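Local coordinates for RNA-dependent RNA Polymerase (Bombyx mori cytoplasmic polyhedrosis virus, PDB 6TZ0) that catalyses RNA-directed RNA synthesis, transcribing plus strands from the double-stranded viral genome and making the complementary minus strands during genome replication, at the interface of chains A and B. Residues are numbered along the deposited sequence; one frame, centred on the assembly and turned at random. Chains: chain A, RNA-dependent RNA Polymerase; chain B, Viral structural protein 4.

The interface of chains A and B. Residues chain A 470, 472-473, 496, 616-617, 619, 631-632; chain B 331, 334, 501-504, 542.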
ATOM      1  N   LEU A 470       6.324 -18.950  -5.060  1.00 32.21           N
ATOM      2  CA  LEU A 470       5.226 -19.576  -4.317  1.00 32.21           C
ATOM      3  C   LEU A 470       5.672 -20.309  -3.053  1.00 32.21           C
ATOM      4  O   LEU A 470       4.814 -20.767  -2.292  1.00 32.21           O
ATOM      5  CB  LEU A 470       4.463 -20.558  -5.201  1.00 32.21           C
ATOM      6  CG  LEU A 470       3.592 -19.983  -6.309  1.00 32.21           C
ATOM      7  CD1 LEU A 470       3.025 -21.103  -7.144  1.00 32.21           C
ATOM      8  CD2 LEU A 470       2.492 -19.149  -5.706  1.00 32.21           C
ATOM      9  N   ALA A 472       7.977 -18.880  -0.771  1.00 34.77           N
ATOM     10  CA  ALA A 472       8.354 -17.811   0.141  1.00 34.77           C
ATOM     11  C   ALA A 472       7.137 -17.258   0.878  1.00 34.77           C
ATOM     12  O   ALA A 472       6.042 -17.189   0.314  1.00 34.77           O
ATOM     13  CB  ALA A 472       9.039 -16.684  -0.625  1.00 34.77           C
ATOM     14  N   PRO A 473       7.289 -16.850   2.136  1.00 37.36           N
ATOM     15  CA  PRO A 473       6.148 -16.317   2.883  1.00 37.36           C
ATOM     16  C   PRO A 473       5.905 -14.844   2.588  1.00 37.36           C
ATOM     17  O   PRO A 473       6.779 -14.121   2.110  1.00 37.36           O
ATOM     18  CB  PRO A 473       6.567 -16.515   4.342  1.00 37.36           C
ATOM     19  CG  PRO A 473       8.039 -16.416   4.304  1.00 37.36           C
ATOM     20  CD  PRO A 473       8.468 -17.028   3.001  1.00 37.36           C
ATOM     21  N   ARG A 496       5.794 -12.352  -6.454  1.00 35.09           N
ATOM     22  CA  ARG A 496       4.390 -12.267  -6.073  1.00 35.09           C
ATOM     23  C   ARG A 496       3.796 -10.917  -6.435  1.00 35.09           C
ATOM     24  O   ARG A 496       2.600 -10.830  -6.723  1.00 35.09           O
ATOM     25  CB  ARG A 496       4.207 -12.511  -4.580  1.00 35.09           C
ATOM     26  CG  ARG A 496       4.362 -13.930  -4.134  1.00 35.09           C
ATOM     27  CD  ARG A 496       4.056 -13.989  -2.655  1.00 35.09           C
ATOM     28  NE  ARG A 496       4.243 -15.308  -2.066  1.00 35.09           N
ATOM     29  CZ  ARG A 496       3.290 -16.227  -1.994  1.00 35.09           C
ATOM     30  NH1 ARG A 496       2.086 -15.978  -2.488  1.00 35.09           N
ATOM     31  NH2 ARG A 496       3.543 -17.398  -1.429  1.00 35.09           N
ATOM     32  N   SER A 616      -3.560 -19.180  -5.331  1.00 30.31           N
ATOM     33  CA  SER A 616      -3.860 -18.035  -4.483  1.00 30.31           C
ATOM     34  C   SER A 616      -3.571 -18.379  -3.031  1.00 30.31           C
ATOM     35  O   SER A 616      -4.143 -19.330  -2.489  1.00 30.31           O
ATOM     36  CB  SER A 616      -5.313 -17.604  -4.649  1.00 30.31           C
ATOM     37  OG  SER A 616      -6.177 -18.618  -4.185  1.00 30.31           O
ATOM     38  N   GLN A 617      -2.692 -17.606  -2.406  1.00 32.55           N
ATOM     39  CA  GLN A 617      -2.374 -17.772  -0.996  1.00 32.55           C
ATOM     40  C   GLN A 617      -2.209 -16.389  -0.391  1.00 32.55           C
ATOM     41  O   GLN A 617      -1.308 -15.644  -0.782  1.00 32.55           O
ATOM     42  CB  GLN A 617      -1.100 -18.592  -0.804  1.00 32.55           C
ATOM     43  CG  GLN A 617      -0.866 -18.978   0.625  1.00 32.55           C
ATOM     44  CD  GLN A 617      -1.835 -20.032   1.086  1.00 32.55           C
ATOM     45  OE1 GLN A 617      -2.046 -21.028   0.406  1.00 32.55           O
ATOM     46  NE2 GLN A 617      -2.449 -19.811   2.235  1.00 32.55           N
ATOM     47  N   SER A 619      -2.193 -15.681   3.185  1.00 36.19           N
ATOM     48  CA  SER A 619      -1.848 -15.660   4.606  1.00 36.19           C
ATOM     49  C   SER A 619      -0.489 -15.038   4.883  1.00 36.19           C
ATOM     50  O   SER A 619       0.547 -15.553   4.454  1.00 36.19           O
ATOM     51  CB  SER A 619      -1.878 -17.080   5.156  1.00 36.19           C
ATOM     52  OG  SER A 619      -3.174 -17.623   5.073  1.00 36.19           O
ATOM     53  N   LYS A 631       1.514 -17.251  11.698  1.00 37.39           N
ATOM     54  CA  LYS A 631       0.853 -17.216  10.406  1.00 37.39           C
ATOM     55  C   LYS A 631      -0.607 -16.830  10.589  1.00 37.39           C
ATOM     56  O   LYS A 631      -1.130 -16.843  11.701  1.00 37.39           O
ATOM     57  CB  LYS A 631       0.989 -18.567   9.704  1.00 37.39           C
ATOM     58  CG  LYS A 631       2.434 -18.884   9.383  1.00 37.39           C
ATOM     59  CD  LYS A 631       2.610 -20.251   8.790  1.00 37.39           C
ATOM     60  CE  LYS A 631       2.433 -21.340   9.823  1.00 37.39           C
ATOM     61  NZ  LYS A 631       3.522 -21.321  10.832  1.00 37.39           N
ATOM     62  N   ASN A 632      -1.249 -16.445   9.497  1.00 36.28           N
ATOM     63  CA  ASN A 632      -2.637 -16.017   9.524  1.00 36.28           C
ATOM     64  C   ASN A 632      -3.518 -17.082   8.877  1.00 36.28           C
ATOM     65  O   ASN A 632      -3.043 -17.941   8.142  1.00 36.28           O
ATOM     66  CB  ASN A 632      -2.777 -14.682   8.790  1.00 36.28           C
ATOM     67  CG  ASN A 632      -4.095 -13.999   9.054  1.00 36.28           C
ATOM     68  OD1 ASN A 632      -4.913 -14.481   9.827  1.00 36.28           O
ATOM     69  ND2 ASN A 632      -4.323 -12.886   8.382  1.00 36.28           N
TER
ATOM     70  N   VAL B 331       4.556 -25.563  -2.945  1.00 25.76           N
ATOM     71  CA  VAL B 331       3.696 -25.399  -1.775  1.00 25.76           C
ATOM     72  C   VAL B 331       3.892 -26.556  -0.793  1.00 25.76           C
ATOM     73  O   VAL B 331       3.911 -26.361   0.433  1.00 25.76           O
ATOM     74  CB  VAL B 331       2.232 -25.249  -2.229  1.00 25.76           C
ATOM     75  CG1 VAL B 331       1.302 -25.139  -1.047  1.00 25.76           C
ATOM     76  CG2 VAL B 331       2.087 -24.024  -3.103  1.00 25.76           C
ATOM     77  N   LYS B 334       7.089 -25.932   1.006  1.00 27.48           N
ATOM     78  CA  LYS B 334       6.825 -24.897   2.002  1.00 27.48           C
ATOM     79  C   LYS B 334       6.250 -25.509   3.275  1.00 27.48           C
ATOM     80  O   LYS B 334       6.666 -25.163   4.394  1.00 27.48           O
ATOM     81  CB  LYS B 334       5.871 -23.865   1.404  1.00 27.48           C
ATOM     82  CG  LYS B 334       5.669 -22.604   2.198  1.00 27.48           C
ATOM     83  CD  LYS B 334       4.770 -21.662   1.430  1.00 27.48           C
ATOM     84  CE  LYS B 334       4.574 -20.363   2.169  1.00 27.48           C
ATOM     85  NZ  LYS B 334       3.640 -19.468   1.437  1.00 27.48           N
ATOM     86  N   THR B 501      -2.724 -21.410   8.733  1.00 33.49           N
ATOM     87  CA  THR B 501      -1.742 -22.091   7.905  1.00 33.49           C
ATOM     88  C   THR B 501      -1.133 -21.103   6.930  1.00 33.49           C
ATOM     89  O   THR B 501      -1.534 -19.944   6.841  1.00 33.49           O
ATOM     90  CB  THR B 501      -2.357 -23.234   7.094  1.00 33.49           C
ATOM     91  OG1 THR B 501      -3.312 -22.697   6.173  1.00 33.49           O
ATOM     92  CG2 THR B 501      -3.056 -24.193   7.979  1.00 33.49           C
ATOM     93  N   ASP B 502      -0.179 -21.593   6.159  1.00 32.79           N
ATOM     94  CA  ASP B 502       0.334 -20.864   5.020  1.00 32.79           C
ATOM     95  C   ASP B 502       0.315 -21.733   3.779  1.00 32.79           C
ATOM     96  O   ASP B 502       0.687 -21.262   2.702  1.00 32.79           O
ATOM     97  CB  ASP B 502       1.763 -20.388   5.297  1.00 32.79           C
ATOM     98  CG  ASP B 502       2.132 -19.158   4.523  1.00 32.79           C
ATOM     99  OD1 ASP B 502       1.291 -18.667   3.748  1.00 32.79           O
ATOM    100  OD2 ASP B 502       3.260 -18.664   4.722  1.00 32.79           O
ATOM    101  N   THR B 503      -0.084 -22.993   3.905  1.00 28.67           N
ATOM    102  CA  THR B 503      -0.059 -23.960   2.816  1.00 28.67           C
ATOM    103  C   THR B 503      -1.403 -24.666   2.757  1.00 28.67           C
ATOM    104  O   THR B 503      -1.690 -25.527   3.592  1.00 28.67           O
ATOM    105  CB  THR B 503       1.063 -24.977   3.010  1.00 28.67           C
ATOM    106  OG1 THR B 503       0.945 -25.562   4.309  1.00 28.67           O
ATOM    107  CG2 THR B 503       2.426 -24.339   2.865  1.00 28.67           C
ATOM    108  N   THR B 504      -2.219 -24.311   1.774  1.00 26.64           N
ATOM    109  CA  THR B 504      -3.445 -25.037   1.484  1.00 26.64           C
ATOM    110  C   THR B 504      -3.463 -25.437   0.017  1.00 26.64           C
ATOM    111  O   THR B 504      -3.224 -24.609  -0.867  1.00 26.64           O
ATOM    112  CB  THR B 504      -4.690 -24.221   1.877  1.00 26.64           C
ATOM    113  OG1 THR B 504      -5.871 -24.825   1.336  1.00 26.64           O
ATOM    114  CG2 THR B 504      -4.593 -22.786   1.471  1.00 26.64           C
ATOM    115  N   HIS B 542      -7.027 -22.835  -5.221  1.00 26.79           N
ATOM    116  CA  HIS B 542      -5.739 -23.146  -4.622  1.00 26.79           C
ATOM    117  C   HIS B 542      -4.967 -24.081  -5.538  1.00 26.79           C
ATOM    118  O   HIS B 542      -5.488 -24.546  -6.554  1.00 26.79           O
ATOM    119  CB  HIS B 542      -5.913 -23.750  -3.230  1.00 26.79           C
ATOM    120  CG  HIS B 542      -6.471 -22.785  -2.236  1.00 26.79           C
ATOM    121  ND1 HIS B 542      -7.798 -22.768  -1.874  1.00 26.79           N
ATOM    122  CD2 HIS B 542      -5.894 -21.743  -1.596  1.00 26.79           C
ATOM    123  CE1 HIS B 542      -8.001 -21.793  -1.007  1.00 26.79           C
ATOM    124  NE2 HIS B 542      -6.862 -21.153  -0.826  1.00 26.79           N
TER
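Here the polymerase meets viral structural protein 4 through loops around A:Gln617 and A:Ser619, set against the B:Thr501 to B:Thr504 stretch and helix 326-340. B:Lys334 runs outward from that helix. From CB, CG leaves anti to the backbone N (chi1 -170°), and the chain beyond is fully extended, so it reaches straight into the polymerase. CD passes the backbone carbonyl O of A:Leu470 at 3.8 Å, CE approaches the carbonyl O of A:Ala472, and the terminal amine NZ makes a weak hydrogen bond to that A:Ala472 O at 3.5 Å. The same oxygen is already taken from the polymerase side by NH2 of A:Arg496, 3.1 Å away and nearly along the C=O axis, so lysine and guanidinium arrive tip to tip at one acceptor. If both are charged, the tips would be expected to repel; the carboxylate of B:Asp502, whose OD1 is salt-bridged to B:Lys334 NZ within chain B (3.4 Å), may ease this.

B:Asp502 is the acidic centre of the patch. Its CG also lies anti to the backbone N (chi1 -153°), and OD1 faces the backbone carbonyl O of A:Ser619, which can only accept, so they form no bond. The aliphatic part of A:Lys631 crosses it at about a right angle, CD packing on B:Asp502 CB at 3.6 Å. The side chains of A:Gln617 and B:Asp502 cross obliquely, amide and carboxylate planes 79° apart; CD of A:Gln617 comes near the backbone O of B:Asp502, and its OE1 turns to the methyl CG2 of B:Thr504.

A:Ser619 OG hydrogen-bonds to A:Asn632 O within the polymerase and only weakly to B:Thr501 O across the boundary. A:Asn632 O and B:Thr501 O, both acceptors, clash at 2.8 Å, which carries no meaning at this resolution. At the far end, the ring of B:His542 points its CD2 at the backbone carbonyl O of A:Ser616, while B:Thr504 OG1 sits 4.1 Å above the ring plane, over its centre.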